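Local structure of uncharacterized protein (Enterococcus faecalis, 4OBI) at residues A[11-20]-A[87-97]; A[42-50]-A[60-68]. The protein is of unknown function but binds a zinc ion through a compact beta-rich domain of the NusG domain II family, part of a longer, probably membrane-attached protein. One frame throughout, in Å; residues are numbered along the deposited sequence. Where two conformers were deposited one is given.

Interaction 1 of 2, residues A[11-20]-A[87-97]; sequences TYQAVLKVDN and HNLFITVEASD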
loop_
_atom_site.group_PDB
_atom_site.type_symbol
_atom_site.label_atom_id
_atom_site.label_comp_id
_atom_site.label_asym_id
_atom_site.label_seq_id
_atom_site.Cartn_x
_atom_site.Cartn_y
_atom_site.Cartn_z
ATOM N N THR A 11 2.137 -10.094 14.832
ATOM C CA THR A 11 1.800 -10.117 13.373
ATOM C C THR A 11 0.958 -8.897 12.987
ATOM O O THR A 11 0.065 -8.482 13.731
ATOM C CB THR A 11 1.063 -11.418 12.969
ATOM O OG1 THR A 11 0.653 -11.341 11.594
ATOM C CG2 THR A 11 -0.161 -11.672 13.859
ATOM N N TYR A 12 1.248 -8.327 11.823
ATOM C CA TYR A 12 0.578 -7.110 11.394
ATOM C C TYR A 12 -0.135 -7.325 10.072
ATOM O O TYR A 12 0.045 -8.343 9.407
ATOM C CB TYR A 12 1.580 -5.962 11.290
ATOM C CG TYR A 12 2.354 -5.735 12.572
ATOM C CD1 TYR A 12 1.701 -5.372 13.747
ATOM C CD2 TYR A 12 3.733 -5.885 12.609
ATOM C CE1 TYR A 12 2.401 -5.170 14.927
ATOM C CE2 TYR A 12 4.446 -5.689 13.781
ATOM C CZ TYR A 12 3.776 -5.328 14.936
ATOM O OH TYR A 12 4.488 -5.135 16.104
ATOM N N GLN A 13 -0.965 -6.357 9.717
ATOM C CA GLN A 13 -1.679 -6.384 8.457
ATOM C C GLN A 13 -1.668 -4.991 7.855
ATOM O O GLN A 13 -1.718 -3.997 8.585
ATOM C CB GLN A 13 -3.108 -6.893 8.676
ATOM C CG GLN A 13 -3.967 -6.012 9.581
ATOM C CD GLN A 13 -5.172 -6.741 10.151
ATOM O OE1 GLN A 13 -5.198 -7.975 10.231
ATOM N NE2 GLN A 13 -6.167 -5.980 10.580
ATOM N N ALA A 14 -1.580 -4.922 6.526
ATOM C CA ALA A 14 -1.622 -3.656 5.798
ATOM C C ALA A 14 -3.005 -3.454 5.206
ATOM O O ALA A 14 -3.561 -4.365 4.595
ATOM C CB ALA A 14 -0.578 -3.636 4.693
ATOM N N VAL A 15 -3.553 -2.259 5.391
ATOM C CA VAL A 15 -4.889 -1.922 4.932
ATOM C C VAL A 15 -4.790 -0.916 3.786
ATOM O O VAL A 15 -4.263 0.187 3.953
ATOM C CB VAL A 15 -5.708 -1.305 6.092
ATOM C CG1 VAL A 15 -7.111 -0.918 5.639
ATOM C CG2 VAL A 15 -5.733 -2.268 7.279
ATOM N N LEU A 16 -5.314 -1.305 2.628
ATOM C CA LEU A 16 -5.322 -0.470 1.438
ATOM C C LEU A 16 -6.704 0.132 1.255
ATOM O O LEU A 16 -7.688 -0.592 1.132
ATOM C CB LEU A 16 -4.950 -1.307 0.210
ATOM C CG LEU A 16 -5.089 -0.648 -1.166
ATOM C CD1 LEU A 16 -4.177 0.559 -1.275
ATOM C CD2 LEU A 16 -4.787 -1.654 -2.263
ATOM N N LYS A 17 -6.762 1.462 1.243
ATOM C CA LYS A 17 -8.006 2.196 1.133
ATOM C C LYS A 17 -7.888 3.134 -0.053
ATOM O O LYS A 17 -6.863 3.813 -0.206
ATOM C CB LYS A 17 -8.241 3.005 2.407
ATOM C CG LYS A 17 -9.498 3.854 2.389
ATOM C CD LYS A 17 -9.817 4.415 3.767
ATOM C CE LYS A 17 -8.841 5.500 4.183
ATOM N NZ LYS A 17 -9.172 6.051 5.532
ATOM N N VAL A 18 -8.913 3.143 -0.903
ATOM C CA VAL A 18 -8.975 4.065 -2.036
ATOM C C VAL A 18 -10.371 4.668 -2.092
ATOM O O VAL A 18 -11.367 3.949 -1.977
ATOM C CB VAL A 18 -8.700 3.371 -3.388
ATOM C CG1 VAL A 18 -8.637 4.401 -4.517
ATOM C CG2 VAL A 18 -7.421 2.565 -3.323
ATOM N N ASP A 19 -10.439 5.984 -2.268
ATOM C CA ASP A 19 -11.708 6.695 -2.306
ATOM C C ASP A 19 -12.587 6.288 -1.129
ATOM O O ASP A 19 -13.796 6.066 -1.284
ATOM C CB ASP A 19 -12.436 6.440 -3.633
ATOM C CG ASP A 19 -11.669 6.973 -4.837
ATOM O OD1 ASP A 19 -10.983 8.008 -4.701
ATOM O OD2 ASP A 19 -11.769 6.362 -5.925
ATOM N N ASN A 20 -11.949 6.170 0.041
ATOM C CA ASN A 20 -12.630 5.935 1.315
ATOM C C ASN A 20 -13.238 4.546 1.458
ATOM O O ASN A 20 -14.065 4.319 2.340
ATOM C CB ASN A 20 -13.692 7.005 1.563
ATOM C CG ASN A 20 -13.117 8.398 1.541
ATOM O OD1 ASN A 20 -13.316 9.162 0.581
ATOM N ND2 ASN A 20 -12.379 8.740 2.591
ATOM N N HIS A 87 -4.482 10.210 -5.956
ATOM C CA HIS A 87 -5.372 9.077 -6.233
ATOM C C HIS A 87 -6.287 8.730 -5.052
ATOM O O HIS A 87 -7.062 7.773 -5.119
ATOM C CB HIS A 87 -4.557 7.852 -6.637
ATOM C CG HIS A 87 -3.800 8.027 -7.919
ATOM N ND1 HIS A 87 -2.910 7.085 -8.384
ATOM C CD2 HIS A 87 -3.786 9.037 -8.820
ATOM C CE1 HIS A 87 -2.384 7.504 -9.521
ATOM N NE2 HIS A 87 -2.902 8.685 -9.811
ATOM N N ASN A 88 -6.202 9.517 -3.980
ATOM C CA ASN A 88 -6.977 9.288 -2.760
ATOM C C ASN A 88 -6.792 7.861 -2.218
ATOM O O ASN A 88 -7.761 7.181 -1.854
ATOM C CB ASN A 88 -8.454 9.585 -3.011
ATOM C CG ASN A 88 -9.192 9.981 -1.748
ATOM O OD1 ASN A 88 -8.578 10.280 -0.723
ATOM N ND2 ASN A 88 -10.517 10.007 -1.820
ATOM N N LEU A 89 -5.535 7.431 -2.184
ATOM C CA LEU A 89 -5.154 6.074 -1.823
ATOM C C LEU A 89 -4.207 6.086 -0.622
ATOM O O LEU A 89 -3.285 6.907 -0.563
ATOM C CB LEU A 89 -4.484 5.395 -3.011
ATOM C CG LEU A 89 -3.869 3.997 -2.806
ATOM C CD1 LEU A 89 -3.951 3.205 -4.103
ATOM C CD2 LEU A 89 -2.430 4.012 -2.300
ATOM N N PHE A 90 -4.427 5.163 0.319
ATOM C CA PHE A 90 -3.674 5.108 1.569
ATOM C C PHE A 90 -3.372 3.660 1.937
ATOM O O PHE A 90 -4.201 2.777 1.721
ATOM C CB PHE A 90 -4.465 5.766 2.710
ATOM C CG PHE A 90 -4.783 7.205 2.456
ATOM C CD1 PHE A 90 -5.915 7.559 1.745
ATOM C CD2 PHE A 90 -3.923 8.207 2.890
ATOM C CE1 PHE A 90 -6.190 8.883 1.475
ATOM C CE2 PHE A 90 -4.196 9.534 2.623
ATOM C CZ PHE A 90 -5.338 9.872 1.921
ATOM N N ILE A 91 -2.179 3.426 2.460
ATOM C CA ILE A 91 -1.825 2.134 3.022
ATOM C C ILE A 91 -1.333 2.353 4.443
ATOM O O ILE A 91 -0.370 3.089 4.661
ATOM C CB ILE A 91 -0.709 1.434 2.236
ATOM C CG1 ILE A 91 -1.124 1.207 0.777
ATOM C CG2 ILE A 91 -0.339 0.122 2.920
ATOM C CD1 ILE A 91 0.029 0.797 -0.114
ATOM N N THR A 92 -2.018 1.726 5.398
ATOM C CA THR A 92 -1.592 1.784 6.796
ATOM C C THR A 92 -1.362 0.375 7.313
ATOM O O THR A 92 -1.962 -0.590 6.841
ATOM C CB THR A 92 -2.598 2.542 7.697
ATOM O OG1 THR A 92 -1.980 2.872 8.948
ATOM C CG2 THR A 92 -3.847 1.721 7.967
ATOM N N VAL A 93 -0.444 0.251 8.264
ATOM C CA VAL A 93 -0.181 -1.023 8.915
ATOM C C VAL A 93 -0.855 -0.988 10.287
ATOM O O VAL A 93 -0.894 0.062 10.947
ATOM C CB VAL A 93 1.341 -1.280 9.051
ATOM C CG1 VAL A 93 1.618 -2.487 9.935
ATOM C CG2 VAL A 93 1.963 -1.468 7.678
ATOM N N GLU A 94 -1.412 -2.123 10.702
ATOM C CA GLU A 94 -2.098 -2.217 11.993
ATOM C C GLU A 94 -1.971 -3.625 12.566
ATOM O O GLU A 94 -1.661 -4.561 11.839
ATOM C CB GLU A 94 -3.572 -1.816 11.847
ATOM C CG GLU A 94 -4.400 -2.759 10.983
ATOM C CD GLU A 94 -5.827 -2.274 10.742
ATOM O OE1 GLU A 94 -6.117 -1.059 10.879
ATOM O OE2 GLU A 94 -6.672 -3.130 10.401
ATOM N N ALA A 95 -2.207 -3.770 13.870
ATOM C CA ALA A 95 -2.153 -5.082 14.507
ATOM C C ALA A 95 -3.349 -5.926 14.081
ATOM O O ALA A 95 -4.386 -5.395 13.685
ATOM C CB ALA A 95 -2.111 -4.945 16.022
ATOM N N SER A 96 -3.201 -7.244 14.176
ATOM C CA SER A 96 -4.286 -8.175 13.847
ATOM C C SER A 96 -5.465 -8.105 14.840
ATOM O O SER A 96 -6.409 -8.887 14.737
ATOM C CB SER A 96 -3.736 -9.601 13.743
ATOM O OG SER A 96 -2.761 -9.677 12.711
ATOM N N ASP A 97 -5.380 -7.180 15.800
ATOM C CA ASP A 97 -6.502 -6.751 16.649
ATOM C C ASP A 97 -6.970 -7.836 17.606
ATOM O O ASP A 97 -6.820 -7.702 18.819
ATOM C CB ASP A 97 -7.676 -6.226 15.802
ATOM C CG ASP A 97 -7.330 -4.954 15.026
ATOM O OD1 ASP A 97 -6.332 -4.279 15.365
ATOM O OD2 ASP A 97 -8.067 -4.614 14.077
HETATM O O HOH W 1 -9.215 6.929 0.662
HETATM O O HOH W 2 -12.021 11.727 -0.031
#

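Interaction 2 of 2, residues A[42-50]-A[60-68]; sequences KDGDYNLIE and EANCADLVD. With ZN (zinc ion), chain C.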
loop_
_atom_site.group_PDB
_atom_site.type_symbol
_atom_site.label_atom_id
_atom_site.label_comp_id
_atom_site.label_asym_id
_atom_site.label_seq_id
_atom_site.Cartn_x
_atom_site.Cartn_y
_atom_site.Cartn_z
ATOM N N LYS A 42 -10.660 3.244 -13.675
ATOM C CA LYS A 42 -11.140 3.326 -15.048
ATOM C C LYS A 42 -10.498 4.494 -15.802
ATOM O O LYS A 42 -10.262 4.395 -17.006
ATOM C CB LYS A 42 -12.670 3.468 -15.076
ATOM N N ASP A 43 -10.210 5.584 -15.088
ATOM C CA ASP A 43 -9.558 6.763 -15.676
ATOM C C ASP A 43 -8.057 6.587 -15.951
ATOM O O ASP A 43 -7.425 7.487 -16.502
ATOM C CB ASP A 43 -9.800 8.027 -14.817
ATOM C CG ASP A 43 -9.159 7.955 -13.431
ATOM O OD1 ASP A 43 -8.197 7.185 -13.233
ATOM O OD2 ASP A 43 -9.626 8.686 -12.526
ATOM N N GLY A 44 -7.486 5.450 -15.562
ATOM C CA GLY A 44 -6.085 5.156 -15.860
ATOM C C GLY A 44 -5.135 5.409 -14.705
ATOM O O GLY A 44 -3.995 4.961 -14.734
ATOM N N ASP A 45 -5.593 6.126 -13.686
ATOM C CA ASP A 45 -4.779 6.327 -12.493
ATOM C C ASP A 45 -4.480 4.974 -11.876
ATOM O O ASP A 45 -5.375 4.143 -11.755
ATOM C CB ASP A 45 -5.500 7.221 -11.491
ATOM C CG ASP A 45 -5.541 8.669 -11.935
ATOM O OD1 ASP A 45 -5.003 9.002 -13.019
ATOM O OD2 ASP A 45 -6.110 9.484 -11.188
ATOM N N TYR A 46 -3.213 4.739 -11.532
ATOM C CA TYR A 46 -2.828 3.465 -10.954
ATOM C C TYR A 46 -1.709 3.584 -9.935
ATOM O O TYR A 46 -0.931 4.545 -9.940
ATOM C CB TYR A 46 -2.442 2.458 -12.044
ATOM C CG TYR A 46 -1.028 2.574 -12.554
ATOM C CD1 TYR A 46 -0.715 3.465 -13.564
ATOM C CD2 TYR A 46 -0.010 1.781 -12.039
ATOM C CE1 TYR A 46 0.580 3.577 -14.046
ATOM C CE2 TYR A 46 1.291 1.886 -12.506
ATOM C CZ TYR A 46 1.584 2.792 -13.508
ATOM O OH TYR A 46 2.874 2.909 -13.993
ATOM N N ASN A 47 -1.675 2.596 -9.047
ATOM C CA ASN A 47 -0.630 2.421 -8.064
ATOM C C ASN A 47 -0.397 0.938 -7.952
ATOM O O ASN A 47 -1.350 0.165 -7.789
ATOM C CB ASN A 47 -1.049 2.939 -6.698
ATOM C CG ASN A 47 -1.468 4.382 -6.731
ATOM O OD1 ASN A 47 -2.557 4.703 -7.185
ATOM N ND2 ASN A 47 -0.610 5.259 -6.239
ATOM N N LEU A 48 0.861 0.540 -8.056
ATOM C CA LEU A 48 1.226 -0.861 -7.962
ATOM C C LEU A 48 1.772 -1.151 -6.573
ATOM O O LEU A 48 2.823 -0.642 -6.192
ATOM C CB LEU A 48 2.251 -1.215 -9.034
ATOM C CG LEU A 48 2.622 -2.691 -9.118
ATOM C CD1 LEU A 48 1.420 -3.528 -9.536
ATOM C CD2 LEU A 48 3.775 -2.873 -10.089
ATOM N N ILE A 49 1.043 -1.974 -5.823
ATOM C CA ILE A 49 1.437 -2.357 -4.474
ATOM C C ILE A 49 2.356 -3.582 -4.563
ATOM O O ILE A 49 2.128 -4.500 -5.369
ATOM C CB ILE A 49 0.200 -2.643 -3.579
ATOM C CG1 ILE A 49 -0.504 -1.340 -3.157
ATOM C CG2 ILE A 49 0.584 -3.400 -2.322
ATOM C CD1 ILE A 49 -1.040 -0.491 -4.277
ATOM N N GLU A 50 3.407 -3.582 -3.748
ATOM C CA GLU A 50 4.301 -4.727 -3.646
ATOM C C GLU A 50 4.390 -5.151 -2.192
ATOM O O GLU A 50 4.738 -4.352 -1.333
ATOM C CB GLU A 50 5.687 -4.370 -4.161
ATOM C CG GLU A 50 6.632 -5.559 -4.266
ATOM C CD GLU A 50 8.031 -5.155 -4.676
ATOM O OE1 GLU A 50 8.278 -3.953 -4.876
ATOM O OE2 GLU A 50 8.899 -6.043 -4.794
ATOM N N GLU A 60 5.286 1.415 -7.971
ATOM C CA GLU A 60 5.154 2.144 -9.210
ATOM C C GLU A 60 3.804 2.847 -9.196
ATOM O O GLU A 60 2.845 2.335 -8.608
ATOM C CB GLU A 60 5.253 1.157 -10.387
ATOM C CG GLU A 60 5.205 1.776 -11.772
ATOM C CD GLU A 60 5.211 0.731 -12.880
ATOM O OE1 GLU A 60 5.957 -0.266 -12.765
ATOM O OE2 GLU A 60 4.479 0.918 -13.878
ATOM N N ALA A 61 3.729 4.016 -9.830
ATOM C CA ALA A 61 2.478 4.773 -9.940
ATOM C C ALA A 61 2.572 5.817 -11.048
ATOM O O ALA A 61 3.664 6.077 -11.549
ATOM C CB ALA A 61 2.154 5.447 -8.616
ATOM N N ASN A 62 1.439 6.412 -11.427
ATOM C CA ASN A 62 1.425 7.482 -12.447
ATOM C C ASN A 62 0.790 8.783 -11.965
ATOM O O ASN A 62 0.293 9.573 -12.764
ATOM C CB ASN A 62 0.743 7.023 -13.733
ATOM C CG ASN A 62 -0.725 6.698 -13.537
ATOM O OD1 ASN A 62 -1.242 6.695 -12.415
ATOM N ND2 ASN A 62 -1.404 6.408 -14.635
ATOM N N CYS A 63 0.821 9.002 -10.653
ATOM C CA CYS A 63 0.471 10.296 -10.097
ATOM C C CYS A 63 1.563 11.305 -10.455
ATOM O O CYS A 63 2.642 10.934 -10.904
ATOM C CB CYS A 63 0.322 10.205 -8.589
ATOM S SG CYS A 63 1.793 9.558 -7.777
ATOM N N ALA A 64 1.274 12.583 -10.245
ATOM C CA ALA A 64 2.168 13.651 -10.701
ATOM C C ALA A 64 3.453 13.821 -9.886
ATOM O O ALA A 64 4.418 14.377 -10.392
ATOM C CB ALA A 64 1.413 14.967 -10.752
ATOM N N ASP A 65 3.474 13.365 -8.631
ATOM C CA ASP A 65 4.645 13.589 -7.765
ATOM C C ASP A 65 5.348 12.324 -7.275
ATOM O O ASP A 65 6.432 12.406 -6.690
ATOM C CB ASP A 65 4.271 14.476 -6.575
ATOM C CG ASP A 65 3.139 13.899 -5.729
ATOM O OD1 ASP A 65 2.899 12.673 -5.768
ATOM O OD2 ASP A 65 2.481 14.689 -5.011
ATOM N N LEU A 66 4.737 11.162 -7.499
ATOM C CA LEU A 66 5.289 9.863 -7.061
ATOM C C LEU A 66 5.688 9.832 -5.583
ATOM O O LEU A 66 6.563 9.071 -5.179
ATOM C CB LEU A 66 6.451 9.441 -7.956
ATOM C CG LEU A 66 6.182 9.318 -9.457
ATOM C CD1 LEU A 66 7.434 8.875 -10.200
ATOM C CD2 LEU A 66 5.027 8.357 -9.720
ATOM N N VAL A 67 5.013 10.630 -4.759
ATOM C CA VAL A 67 5.389 10.742 -3.339
ATOM C C VAL A 67 5.279 9.382 -2.625
ATOM O O VAL A 67 6.167 8.992 -1.849
ATOM C CB VAL A 67 4.555 11.844 -2.641
ATOM C CG1 VAL A 67 4.516 11.662 -1.128
ATOM C CG2 VAL A 67 5.135 13.207 -2.976
ATOM N N ASP A 68 4.212 8.650 -2.924
ATOM C CA ASP A 68 3.993 7.315 -2.346
ATOM C C ASP A 68 5.067 6.324 -2.779
ATOM O O ASP A 68 5.557 5.545 -1.967
ATOM C CB ASP A 68 2.581 6.781 -2.638
ATOM C CG ASP A 68 2.193 6.891 -4.095
ATOM O OD1 ASP A 68 2.358 7.984 -4.678
ATOM O OD2 ASP A 68 1.710 5.890 -4.656
HETATM ZN ZN ZN C . 1.030 9.121 -5.688
HETATM O O HOH W 3 -2.441 10.163 -12.113
HETATM O O HOH W 4 1.472 10.779 -4.703
#

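Interaction 1 of 2, residues A[11-20]-A[87-97]
Ala95 meets the Tyr12 ring at its edge, near the ring plane, with Ala95 CA 3.9 Å from Tyr12 CD1, and the carbonyl O of Glu94 reaches the same rim. The Gln13 amide and the Glu94 carboxylate, turned 39° apart, are joined by a bond from Gln13 NE2 to Glu94 OE2 of 2.9 Å; the acceptor lies in the amide plane and offers its anti lone pair. In both residues CG sits between the backbone N and the carbonyl carbon (chi1 63° and 66°) and the chain then runs extended, which brings the two ends together above the strands. Val15 CG2 packs against the same carboxylate, 3.4 Å from Glu94 OE2. The side chains of Lys17, Phe90 and Thr92 line this face too.

On the other face Leu16 CD1 lies 3.7 Å from Ile91 CG1, and Val18 CG2 touches Leu89 CD1 at 3.6 Å; Ala14 and Val93 continue the apolar row, which packs on strands 34-40 and 55-61. Between the faces, antiparallel backbone bonds pair Gln13 with Glu94, Val15 with Thr92 and Lys17 with Phe90. Past the strand ends, one water links Asn20 N to Asn88 O and another joins their side-chain amides. The chemistry thus divides a strand pair, central in its four-stranded sheet, into an apolar face turned to the core and a partly exposed face of mixed polar and apolar side chains.

Interaction 2 of 2, residues A[42-50]-A[60-68]
Asn47 and Asp68 touch beside the zinc ion: Asn47 ND2 donates to Asp68 OD2 at 2.9 Å, a bent bond (132°) that meets the oxygen on its syn side, out of the carboxylate plane. The other oxygen, Asp68 OD1, binds zinc at 2.0 Å, as Cys63 SG does at 2.3 Å; a water and Cys84 complete the four ligands. One carboxylate is thus shared between metal and amide, and the amide itself is steadied by a second bond, from His87 ND1 to Asn47 OD1. The zinc-bound water also donates to Asp65 OD1, which closes an Asx turn by accepting from Val67 N.

Farther out, Asn62 bridges the turn before strand 46-52: its OD1 accepts from Tyr46 N at 2.9 Å while its ND2 reaches Gly44 O at 3.0 Å. Its CG, placed between backbone N and carbonyl carbon (chi1 64°), brings the amide beside Tyr46 CD1. Ala61 CA and Asn62 N lie over one face of the Tyr46 ring, whose OH bonds to Glu60 OE2 at 2.6 Å. The arrangement is that of a beta hairpin, strands 46-52 and 55-61, whose outgoing end runs into a zinc-binding loop and short helix, giving a Cys-Asp-Cys-water site.

Overall arrangement
Interaction 2 is nested, along the chain, inside the loop that interaction 1 closes: strand 12-18 comes first, the hairpin 46-52/55-61 and the zinc loop follow, and strand 89-95 returns at the end. The two contacts belong to different antiparallel sheets, of four and three strands, with centres 16 Å apart on opposite sides of the chain's centre. His87, just before strand 89-95, reaches from one contact to the other, and its ring packs against Asp45 and Asn62. Through Cys84, the zinc ties the loop and short helix that follow strand 55-61 to strand 82-84 of the four-stranded sheet, beside 89-95.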